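Local coordinates for protein amino acid amide racemase (Ochrobactrum anthropi, PDB 6GIO) that binds pyridoxal-5'-phosphate and belongs to the class-III aminotransferase family of pyridoxal-phosphate-dependent enzymes, at residues A125-S130 with Q198-F203; G232-V237 with E259-V264. All coordinates share one frame; numbering follows the deposited sequence.

Contact 1 of 2, residues A125-S130 with Q198-F203; sequences AATKRS and QVAAVF
Arg-129 reaches across the start of strand 199-204 and gives a hydrogen bond from NH1 to the backbone O of Val-199, 2.8 Å away, with an N-H...O angle of 161°. The acceptor lies at the edge of the guanidinium, close to its plane, while the donor is tilted 31° from the carbonyl plane. An extended chain from CG to NE carries the charged group past the peptide, and CD touches the same Val-199 O at 3.1 Å. NH2 is satisfied by the carbonyl of His-231, so the guanidinium ties two backbone segments together. Nearer the backbone, Arg-129 CB packs against Ala-200 N at 3.5 Å, and Ser-130 N makes a weak bond to Gln-198 O at 3.3 Å.

Thr-127 shows how a hydroxyl can serve a helix end. With OG1 between the backbone N and the carbonyl carbon (chi1 63°), it accepts from Arg-129 N at 3.1 Å, closing an ST turn across Lys-128, where the chain leaves the helix with positive phi. The same OG1 is bonded to Leu-123 O one helical turn back, and it rests 3.3 Å from Ala-200 CB. Gln-198 OE1 is taken up by Arg-131.

The contact thus joins the C-terminal end of helix 112-127 to strand 199-204, which runs between strands 131-135 and 234-238 in the sheet.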
ATOM      1  N   ALA C 125       5.548 -12.560 -15.561  1.00 24.62           N
ATOM      2  CA  ALA C 125       5.149 -12.010 -16.852  1.00 24.56           C
ATOM      3  C   ALA C 125       6.369 -11.811 -17.732  1.00 25.22           C
ATOM      4  O   ALA C 125       6.336 -12.203 -18.872  1.00 25.88           O
ATOM      5  CB  ALA C 125       4.378 -10.697 -16.693  1.00 24.38           C
ATOM      6  N   ALA C 126       7.472 -11.274 -17.188  1.00 25.17           N
ATOM      7  CA  ALA C 126       8.636 -10.926 -18.031  1.00 25.39           C
ATOM      8  C   ALA C 126       9.460 -12.140 -18.430  1.00 24.44           C
ATOM      9  O   ALA C 126      10.020 -12.207 -19.552  1.00 24.76           O
ATOM     10  CB  ALA C 126       9.510  -9.910 -17.307  1.00 25.64           C
ATOM     11  N   THR C 127       9.560 -13.097 -17.509  1.00 23.98           N
ATOM     12  CA  THR C 127      10.329 -14.336 -17.755  1.00 23.82           C
ATOM     13  C   THR C 127       9.569 -15.350 -18.588  1.00 24.73           C
ATOM     14  O   THR C 127      10.184 -16.227 -19.234  1.00 23.97           O
ATOM     15  CB  THR C 127      10.734 -15.061 -16.446  1.00 23.93           C
ATOM     16  OG1 THR C 127       9.576 -15.491 -15.714  1.00 21.35           O
ATOM     17  CG2 THR C 127      11.627 -14.145 -15.569  1.00 24.41           C
ATOM     18  N   LYS C 128       8.245 -15.260 -18.518  1.00 25.49           N
ATOM     19  CA  LYS C 128       7.320 -16.246 -19.102  1.00 29.89           C
ATOM     20  C   LYS C 128       7.481 -17.618 -18.462  1.00 27.56           C
ATOM     21  O   LYS C 128       7.236 -18.641 -19.082  1.00 28.31           O
ATOM     22  CB  LYS C 128       7.455 -16.327 -20.636  1.00 31.86           C
ATOM     23  CG  LYS C 128       7.149 -14.987 -21.264  1.00 37.79           C
ATOM     24  CD  LYS C 128       7.570 -14.903 -22.715  1.00 41.31           C
ATOM     25  CE  LYS C 128       7.191 -13.532 -23.254  1.00 46.40           C
ATOM     26  NZ  LYS C 128       7.143 -13.530 -24.734  1.00 49.70           N
ATOM     27  N   ARG C 129       7.890 -17.609 -17.208  1.00 25.97           N
ATOM     28  CA  ARG C 129       7.949 -18.794 -16.394  1.00 25.35           C
ATOM     29  C   ARG C 129       6.987 -18.613 -15.205  1.00 23.00           C
ATOM     30  O   ARG C 129       6.837 -17.545 -14.706  1.00 22.41           O
ATOM     31  CB  ARG C 129       9.368 -18.963 -15.903  1.00 25.50           C
ATOM     32  CG  ARG C 129      10.432 -19.020 -16.994  1.00 25.78           C
ATOM     33  CD  ARG C 129      11.761 -19.102 -16.305  1.00 25.72           C
ATOM     34  NE  ARG C 129      12.901 -19.249 -17.188  1.00 23.98           N
ATOM     35  CZ  ARG C 129      14.093 -19.665 -16.801  1.00 23.19           C
ATOM     36  NH1 ARG C 129      14.312 -20.028 -15.532  1.00 23.20           N
ATOM     37  NH2 ARG C 129      15.060 -19.761 -17.697  1.00 21.31           N
ATOM     38  N   SER C 130       6.355 -19.678 -14.759  1.00 24.82           N
ATOM     39  CA  SER C 130       5.248 -19.588 -13.827  1.00 26.11           C
ATOM     40  C   SER C 130       5.587 -20.033 -12.418  1.00 25.28           C
ATOM     41  O   SER C 130       4.840 -19.742 -11.472  1.00 24.12           O
ATOM     42  CB  SER C 130       4.081 -20.448 -14.383  1.00 27.66           C
ATOM     43  OG  SER C 130       4.513 -21.807 -14.596  1.00 29.61           O
ATOM     44  N   GLN C 198      11.379 -23.673 -15.828  1.00 23.46           N
ATOM     45  CA  GLN C 198      10.004 -23.189 -15.637  1.00 23.29           C
ATOM     46  C   GLN C 198       9.889 -22.282 -14.397  1.00 22.88           C
ATOM     47  O   GLN C 198       8.791 -21.831 -14.026  1.00 21.81           O
ATOM     48  CB  GLN C 198       9.027 -24.356 -15.538  1.00 24.30           C
ATOM     49  CG  GLN C 198       8.887 -25.147 -16.833  1.00 25.16           C
ATOM     50  CD  GLN C 198       7.989 -26.363 -16.703  1.00 26.15           C
ATOM     51  OE1 GLN C 198       7.405 -26.639 -15.651  1.00 25.75           O
ATOM     52  NE2 GLN C 198       7.892 -27.112 -17.778  1.00 25.45           N
ATOM     53  N   VAL C 199      11.022 -22.028 -13.766  1.00 23.06           N
ATOM     54  CA  VAL C 199      11.061 -21.249 -12.548  1.00 24.12           C
ATOM     55  C   VAL C 199      11.513 -19.836 -12.871  1.00 22.61           C
ATOM     56  O   VAL C 199      12.659 -19.622 -13.354  1.00 20.32           O
ATOM     57  CB  VAL C 199      12.016 -21.861 -11.502  1.00 23.95           C
ATOM     58  CG1 VAL C 199      12.012 -20.981 -10.246  1.00 22.15           C
ATOM     59  CG2 VAL C 199      11.620 -23.286 -11.179  1.00 23.77           C
ATOM     60  N   ALA C 200      10.598 -18.888 -12.627  1.00 20.66           N
ATOM     61  CA  ALA C 200      10.855 -17.457 -12.856  1.00 21.03           C
ATOM     62  C   ALA C 200      11.959 -16.924 -11.926  1.00 22.86           C
ATOM     63  O   ALA C 200      12.899 -16.237 -12.357  1.00 20.83           O
ATOM     64  CB  ALA C 200       9.583 -16.645 -12.603  1.00 21.92           C
ATOM     65  N   ALA C 201      11.795 -17.229 -10.640  1.00 21.81           N
ATOM     66  CA  ALA C 201      12.554 -16.597  -9.592  1.00 23.77           C
ATOM     67  C   ALA C 201      12.615 -17.415  -8.325  1.00 22.60           C
ATOM     68  O   ALA C 201      11.729 -18.235  -8.064  1.00 23.97           O
ATOM     69  CB  ALA C 201      11.895 -15.280  -9.270  1.00 23.98           C
ATOM     70  N   VAL C 202      13.638 -17.146  -7.509  1.00 23.83           N
ATOM     71  CA  VAL C 202      13.737 -17.673  -6.143  1.00 21.66           C
ATOM     72  C   VAL C 202      13.711 -16.468  -5.268  1.00 22.29           C
ATOM     73  O   VAL C 202      14.428 -15.494  -5.554  1.00 21.36           O
ATOM     74  CB  VAL C 202      15.041 -18.498  -5.881  1.00 22.81           C
ATOM     75  CG1 VAL C 202      16.281 -17.794  -6.389  1.00 22.85           C
ATOM     76  CG2 VAL C 202      15.206 -18.860  -4.404  1.00 23.32           C
ATOM     77  N   PHE C 203      12.890 -16.539  -4.206  1.00 21.35           N
ATOM     78  CA  PHE C 203      12.803 -15.472  -3.222  1.00 21.28           C
ATOM     79  C   PHE C 203      13.531 -15.807  -1.952  1.00 20.72           C
ATOM     80  O   PHE C 203      13.217 -16.825  -1.286  1.00 21.21           O
ATOM     81  CB  PHE C 203      11.365 -15.180  -2.869  1.00 21.80           C
ATOM     82  CG  PHE C 203      10.654 -14.299  -3.861  1.00 22.75           C
ATOM     83  CD1 PHE C 203      10.265 -14.799  -5.090  1.00 23.26           C
ATOM     84  CD2 PHE C 203      10.316 -12.974  -3.526  1.00 21.59           C
ATOM     85  CE1 PHE C 203       9.571 -13.995  -6.002  1.00 25.11           C
ATOM     86  CE2 PHE C 203       9.628 -12.177  -4.410  1.00 22.45           C
ATOM     87  CZ  PHE C 203       9.244 -12.681  -5.658  1.00 24.86           C
TER

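Contact 2 of 2, residues G232-V237 with E259-V264; sequences GILVVV and EPDMVV
Ile-233 and Asp-261 are joined by a water at the mouth of a parallel strand pair: it donates both to Ile-233 O and to Asp-261 OD2. Next, Leu-234 CD2 lies 3.7 Å from the carboxylate carbon CG of Asp-261, the side chains at about a right angle. Val-235 N donates a hydrogen bond to that OD2, 2.9 Å away, on its anti lone pair, so the carboxylate stands in for a strand carbonyl; Asp-261 CG, beside its own backbone N and anti to the carbonyl carbon (chi1 -66°), turns the carboxylate there. Val-235 O in turn accepts from Met-262 N at 3.1 Å and, weakly, from Asp-261 N. At Val-236 regular parallel pairing with Met-262 begins; its CG1 meets Val-264 CG2 at 4.0 Å. Val-237 closes the ladder, N to Met-262 O at 3.0 Å and O to Val-264 N at 3.0 Å, while on the other face its CG2 lies 3.8 Å from Pro-260 CB. Asp-261 OD2 also forms a salt bridge with Arg-229, at the end of helix 220-229, which precedes strand 234-238. A backbone N-H, a water and a guanidinium thus converge on one oxygen, an environment expected to favour a charged carboxylate.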
ATOM      1  N   GLY C 232      19.005 -19.703 -15.397  1.00 20.29           N
ATOM      2  CA  GLY C 232      18.359 -18.464 -15.726  1.00 19.75           C
ATOM      3  C   GLY C 232      17.299 -18.037 -14.714  1.00 20.69           C
ATOM      4  O   GLY C 232      16.556 -17.109 -14.986  1.00 24.09           O
ATOM      5  N   ILE C 233      17.203 -18.708 -13.565  1.00 21.16           N
ATOM      6  CA  ILE C 233      16.225 -18.316 -12.537  1.00 20.47           C
ATOM      7  C   ILE C 233      16.725 -16.986 -11.931  1.00 22.05           C
ATOM      8  O   ILE C 233      17.877 -16.863 -11.486  1.00 24.18           O
ATOM      9  CB  ILE C 233      16.061 -19.389 -11.433  1.00 19.42           C
ATOM     10  CG1 ILE C 233      15.531 -20.696 -12.024  1.00 19.73           C
ATOM     11  CG2 ILE C 233      15.103 -18.926 -10.359  1.00 19.07           C
ATOM     12  CD1 ILE C 233      15.687 -21.954 -11.201  1.00 19.86           C
ATOM     13  N   LEU C 234      15.875 -15.978 -11.912  1.00 22.79           N
ATOM     14  CA  LEU C 234      16.252 -14.714 -11.309  1.00 21.92           C
ATOM     15  C   LEU C 234      16.238 -14.797  -9.769  1.00 23.05           C
ATOM     16  O   LEU C 234      15.389 -15.480  -9.165  1.00 22.05           O
ATOM     17  CB  LEU C 234      15.321 -13.609 -11.799  1.00 22.81           C
ATOM     18  CG  LEU C 234      15.333 -13.352 -13.308  1.00 24.20           C
ATOM     19  CD1 LEU C 234      14.316 -12.281 -13.710  1.00 26.57           C
ATOM     20  CD2 LEU C 234      16.732 -12.980 -13.760  1.00 25.51           C
ATOM     21  N   VAL C 235      17.182 -14.084  -9.152  1.00 23.04           N
ATOM     22  CA  VAL C 235      17.449 -14.179  -7.748  1.00 24.09           C
ATOM     23  C   VAL C 235      16.980 -12.881  -7.080  1.00 23.06           C
ATOM     24  O   VAL C 235      17.419 -11.781  -7.428  1.00 21.82           O
ATOM     25  CB  VAL C 235      18.952 -14.435  -7.532  1.00 25.93           C
ATOM     26  CG1 VAL C 235      19.290 -14.521  -6.054  1.00 26.09           C
ATOM     27  CG2 VAL C 235      19.370 -15.716  -8.261  1.00 28.92           C
ATOM     28  N   VAL C 236      16.028 -13.033  -6.170  1.00 23.13           N
ATOM     29  CA  VAL C 236      15.335 -11.910  -5.590  1.00 22.74           C
ATOM     30  C   VAL C 236      15.699 -11.936  -4.119  1.00 22.67           C
ATOM     31  O   VAL C 236      15.441 -12.921  -3.457  1.00 23.74           O
ATOM     32  CB  VAL C 236      13.785 -12.057  -5.711  1.00 23.13           C
ATOM     33  CG1 VAL C 236      13.062 -10.865  -5.074  1.00 23.09           C
ATOM     34  CG2 VAL C 236      13.318 -12.240  -7.152  1.00 24.66           C
ATOM     35  N   VAL C 237      16.251 -10.856  -3.591  1.00 23.01           N
ATOM     36  CA  VAL C 237      16.438 -10.739  -2.158  1.00 23.82           C
ATOM     37  C   VAL C 237      15.425  -9.742  -1.540  1.00 22.49           C
ATOM     38  O   VAL C 237      15.318  -8.583  -1.957  1.00 21.87           O
ATOM     39  CB  VAL C 237      17.892 -10.316  -1.793  1.00 25.34           C
ATOM     40  CG1 VAL C 237      18.028 -10.151  -0.289  1.00 26.10           C
ATOM     41  CG2 VAL C 237      18.901 -11.348  -2.274  1.00 25.18           C
ATOM     42  N   GLU C 259      24.614 -11.629  -5.265  1.00 26.65           N
ATOM     43  CA  GLU C 259      24.571 -10.583  -6.313  1.00 26.15           C
ATOM     44  C   GLU C 259      23.223 -10.691  -6.963  1.00 25.06           C
ATOM     45  O   GLU C 259      23.093 -11.308  -8.019  1.00 23.21           O
ATOM     46  CB  GLU C 259      25.702 -10.777  -7.340  1.00 27.82           C
ATOM     47  CG  GLU C 259      27.053 -10.429  -6.763  1.00 29.72           C
ATOM     48  CD  GLU C 259      28.166 -10.925  -7.648  1.00 33.27           C
ATOM     49  OE1 GLU C 259      28.566 -12.091  -7.519  1.00 39.41           O
ATOM     50  OE2 GLU C 259      28.626 -10.148  -8.482  1.00 39.23           O
ATOM     51  N   PRO C 260      22.193 -10.128  -6.301  1.00 24.56           N
ATOM     52  CA  PRO C 260      20.853 -10.413  -6.770  1.00 24.13           C
ATOM     53  C   PRO C 260      20.507  -9.739  -8.093  1.00 23.68           C
ATOM     54  O   PRO C 260      21.019  -8.690  -8.416  1.00 23.78           O
ATOM     55  CB  PRO C 260      19.947  -9.867  -5.640  1.00 24.73           C
ATOM     56  CG  PRO C 260      20.798  -8.915  -4.858  1.00 24.81           C
ATOM     57  CD  PRO C 260      22.217  -9.335  -5.049  1.00 23.21           C
ATOM     58  N   ASP C 261      19.570 -10.334  -8.806  1.00 22.81           N
ATOM     59  CA  ASP C 261      18.939  -9.692  -9.907  1.00 22.01           C
ATOM     60  C   ASP C 261      17.970  -8.610  -9.444  1.00 21.71           C
ATOM     61  O   ASP C 261      17.761  -7.618 -10.136  1.00 20.67           O
ATOM     62  CB  ASP C 261      18.210 -10.789 -10.678  1.00 23.20           C
ATOM     63  CG  ASP C 261      19.200 -11.795 -11.319  1.00 23.92           C
ATOM     64  OD1 ASP C 261      19.999 -11.306 -12.116  1.00 23.74           O
ATOM     65  OD2 ASP C 261      19.176 -13.023 -11.023  1.00 23.31           O
ATOM     66  N   MET C 262      17.340  -8.809  -8.286  1.00 22.27           N
ATOM     67  CA  MET C 262      16.257  -7.935  -7.889  1.00 21.76           C
ATOM     68  C   MET C 262      16.318  -7.797  -6.398  1.00 22.65           C
ATOM     69  O   MET C 262      16.518  -8.795  -5.702  1.00 20.55           O
ATOM     70  CB  MET C 262      14.902  -8.521  -8.323  1.00 23.38           C
ATOM     71  CG  MET C 262      13.661  -7.708  -7.893  1.00 23.76           C
ATOM     72  SD  MET C 262      12.054  -8.305  -8.491  1.00 25.59           S
ATOM     73  CE  MET C 262      12.217  -7.868 -10.237  1.00 27.05           C
ATOM     74  N   VAL C 263      16.116  -6.569  -5.908  1.00 21.26           N
ATOM     75  CA  VAL C 263      16.074  -6.338  -4.478  1.00 21.20           C
ATOM     76  C   VAL C 263      14.781  -5.631  -4.118  1.00 21.17           C
ATOM     77  O   VAL C 263      14.366  -4.711  -4.835  1.00 19.94           O
ATOM     78  CB  VAL C 263      17.273  -5.498  -3.982  1.00 20.26           C
ATOM     79  CG1 VAL C 263      17.222  -5.364  -2.468  1.00 20.65           C
ATOM     80  CG2 VAL C 263      18.602  -6.119  -4.406  1.00 20.53           C
ATOM     81  N   VAL C 264      14.151  -6.080  -3.032  1.00 21.22           N
ATOM     82  CA  VAL C 264      12.889  -5.500  -2.552  1.00 19.81           C
ATOM     83  C   VAL C 264      13.158  -4.794  -1.236  1.00 21.66           C
ATOM     84  O   VAL C 264      13.800  -5.380  -0.299  1.00 21.36           O
ATOM     85  CB  VAL C 264      11.807  -6.590  -2.384  1.00 21.76           C
ATOM     86  CG1 VAL C 264      10.450  -5.992  -1.932  1.00 21.85           C
ATOM     87  CG2 VAL C 264      11.643  -7.373  -3.680  1.00 21.54           C
TER
HETATM   88  O   HOH W   1      19.804 -15.241 -12.332  1.00 30.88           O

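Overall arrangement
Contacts 1 and 2 follow one another along the chain, the first closing before the second opens, and their centres lie 11 Å apart on the same side of the chain's centre. Strands 199-204 and 234-238 are parallel neighbours in one mixed seven-stranded sheet, and probable hydrogen bonds from Val-202 N to Leu-234 O (2.9 Å) and from Val-236 N to Val-202 O (3.0 Å) join the two contacts. Helix 112-127 packs on both: its Leu-123 touches Ala-201, Leu-234 and Val-236. Contact 1 lies at the C-terminal end of that helix, whose first residues line the pyridoxal-5'-phosphate pocket, and contact 2 runs toward the cofactor, with the Val-264 side chain about 6 Å away.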